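Conserved protein (MTH177) (Methanothermobacter marburgensis, PDB 1TR8) probably contacts nascent polypeptide chains as they emerge from the ribosome, working as a homodimer that also binds ribosomal RNA. Local coordinates at residues R80-A83 against T84-L87. Residues are numbered along the deposited sequence; the frame is centred on the assembly and turned at random.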
ATOM      1  N   ARG A  80     -31.545   7.541   0.119  1.00 57.94           N
ATOM      2  CA  ARG A  80     -30.791   7.014   1.226  1.00 58.76           C
ATOM      3  C   ARG A  80     -29.350   6.927   0.793  1.00 59.01           C
ATOM      4  O   ARG A  80     -28.452   7.233   1.564  1.00 59.30           O
ATOM      5  CB  ARG A  80     -31.309   5.632   1.596  1.00 58.53           C
ATOM      6  CG  ARG A  80     -30.645   5.042   2.805  1.00 60.39           C
ATOM      7  CD  ARG A  80     -31.478   3.972   3.465  1.00 62.24           C
ATOM      8  NE  ARG A  80     -32.468   4.538   4.375  1.00 66.64           N
ATOM      9  CZ  ARG A  80     -32.262   4.714   5.679  1.00 67.53           C
ATOM     10  NH1 ARG A  80     -31.086   4.395   6.219  1.00 67.15           N
ATOM     11  NH2 ARG A  80     -33.219   5.251   6.435  1.00 66.05           N
ATOM     12  N   GLU A  81     -29.166   6.438  -0.430  1.00 58.65           N
ATOM     13  CA  GLU A  81     -27.877   6.304  -1.092  1.00 59.51           C
ATOM     14  C   GLU A  81     -27.050   7.597  -1.129  1.00 58.83           C
ATOM     15  O   GLU A  81     -25.910   7.634  -0.672  1.00 59.09           O
ATOM     16  CB  GLU A  81     -28.130   5.817  -2.527  1.00 59.83           C
ATOM     17  CG  GLU A  81     -26.877   5.661  -3.360  1.00 62.96           C
ATOM     18  CD  GLU A  81     -27.145   5.077  -4.731  1.00 64.59           C
ATOM     19  OE1 GLU A  81     -28.214   5.379  -5.326  1.00 72.17           O
ATOM     20  OE2 GLU A  81     -26.277   4.306  -5.202  1.00 67.53           O
ATOM     21  N   ASP A  82     -27.618   8.657  -1.682  1.00 57.81           N
ATOM     22  CA  ASP A  82     -26.914   9.942  -1.732  1.00 57.39           C
ATOM     23  C   ASP A  82     -26.689  10.566  -0.369  1.00 56.96           C
ATOM     24  O   ASP A  82     -25.673  11.205  -0.136  1.00 58.12           O
ATOM     25  CB  ASP A  82     -27.681  10.935  -2.606  1.00 57.84           C
ATOM     26  CG  ASP A  82     -27.817  10.468  -4.026  1.00 59.32           C
ATOM     27  OD1 ASP A  82     -27.030   9.593  -4.454  1.00 60.81           O
ATOM     28  OD2 ASP A  82     -28.702  10.908  -4.782  1.00 67.35           O
ATOM     29  N   ALA A  83     -27.657  10.449   0.530  1.00 56.85           N
ATOM     30  CA  ALA A  83     -27.501  11.037   1.863  1.00 56.57           C
ATOM     31  C   ALA A  83     -26.345  10.345   2.562  1.00 56.55           C
ATOM     32  O   ALA A  83     -25.495  10.967   3.188  1.00 56.30           O
ATOM     33  CB  ALA A  83     -28.803  10.915   2.679  1.00 55.28           C
ATOM     34  N   THR A  84     -26.286   9.034   2.388  1.00 56.76           N
ATOM     35  CA  THR A  84     -25.264   8.234   3.042  1.00 57.88           C
ATOM     36  C   THR A  84     -23.891   8.576   2.466  1.00 56.75           C
ATOM     37  O   THR A  84     -22.935   8.842   3.186  1.00 57.57           O
ATOM     38  CB  THR A  84     -25.645   6.746   2.867  1.00 58.93           C
ATOM     39  OG1 THR A  84     -26.846   6.489   3.609  1.00 56.27           O
ATOM     40  CG2 THR A  84     -24.630   5.829   3.483  1.00 61.08           C
ATOM     41  N   ARG A  85     -23.813   8.673   1.152  1.00 57.51           N
ATOM     42  CA  ARG A  85     -22.569   9.098   0.501  1.00 57.97           C
ATOM     43  C   ARG A  85     -22.153  10.537   0.850  1.00 56.16           C
ATOM     44  O   ARG A  85     -21.009  10.809   1.173  1.00 56.68           O
ATOM     45  CB  ARG A  85     -22.690   8.942  -1.013  1.00 58.04           C
ATOM     46  CG  ARG A  85     -21.438   9.401  -1.764  1.00 61.07           C
ATOM     47  CD  ARG A  85     -21.462   9.114  -3.276  1.00 64.66           C
ATOM     48  NE  ARG A  85     -22.772   9.400  -3.859  1.00 69.40           N
ATOM     49  CZ  ARG A  85     -23.505   8.529  -4.545  1.00 73.28           C
ATOM     50  NH1 ARG A  85     -23.070   7.298  -4.765  1.00 74.74           N
ATOM     51  NH2 ARG A  85     -24.682   8.899  -5.026  1.00 75.57           N
ATOM     52  N   ALA A  86     -23.096  11.461   0.861  1.00 55.58           N
ATOM     53  CA  ALA A  86     -22.812  12.815   1.326  1.00 55.69           C
ATOM     54  C   ALA A  86     -22.157  12.861   2.706  1.00 54.67           C
ATOM     55  O   ALA A  86     -21.205  13.610   2.931  1.00 54.53           O
ATOM     56  CB  ALA A  86     -24.084  13.636   1.348  1.00 56.30           C
ATOM     57  N   LEU A  87     -22.717  12.110   3.646  1.00 55.16           N
ATOM     58  CA  LEU A  87     -22.239  12.102   5.038  1.00 55.42           C
ATOM     59  C   LEU A  87     -20.871  11.433   5.150  1.00 55.23           C
ATOM     60  O   LEU A  87     -20.043  11.827   5.958  1.00 56.34           O
ATOM     61  CB  LEU A  87     -23.252  11.381   5.928  1.00 55.15           C
ATOM     62  CG  LEU A  87     -24.397  12.214   6.501  1.00 55.62           C
ATOM     63  CD1 LEU A  87     -25.573  11.318   6.907  1.00 54.21           C
ATOM     64  CD2 LEU A  87     -23.934  13.033   7.693  1.00 55.49           C
TER
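D82 and R85, one turn apart on helix 80-89, run side by side and point the same way, closing an i to i+3 salt bridge of 2.5 Å between D82 OD1 and R85 NH2. The carboxylate oxygen comes to the edge of the guanidinium, near its plane; the two flat groups are turned 42° apart, and OD1 is the oxygen that makes the bridge. R85 leaves the backbone with CG anti to N (chi1 179°) and bends at chi3, which swings NH2 back to D82. E81 adds a looser opposite charge, its OE2 4.4 Å from R85 NH1. This is the middle helix of the three-helix UBA domain; its other side, with A83, T84 and L87, packs on helices 66-76 and 94-100 and on I64. There T84 OG1, beside its own backbone N (chi1 -67°), donates to R80 O at 2.7 Å, while T84 N reaches the same oxygen at 2.9 Å from the opposite face of the carbonyl plane. A valine in place of T84 would probably leave R80 O with the amide bond alone from this residue. R80 sends NH1 into a salt bridge with E66, and its side chain also touches I69 and M73 of helix 66-76.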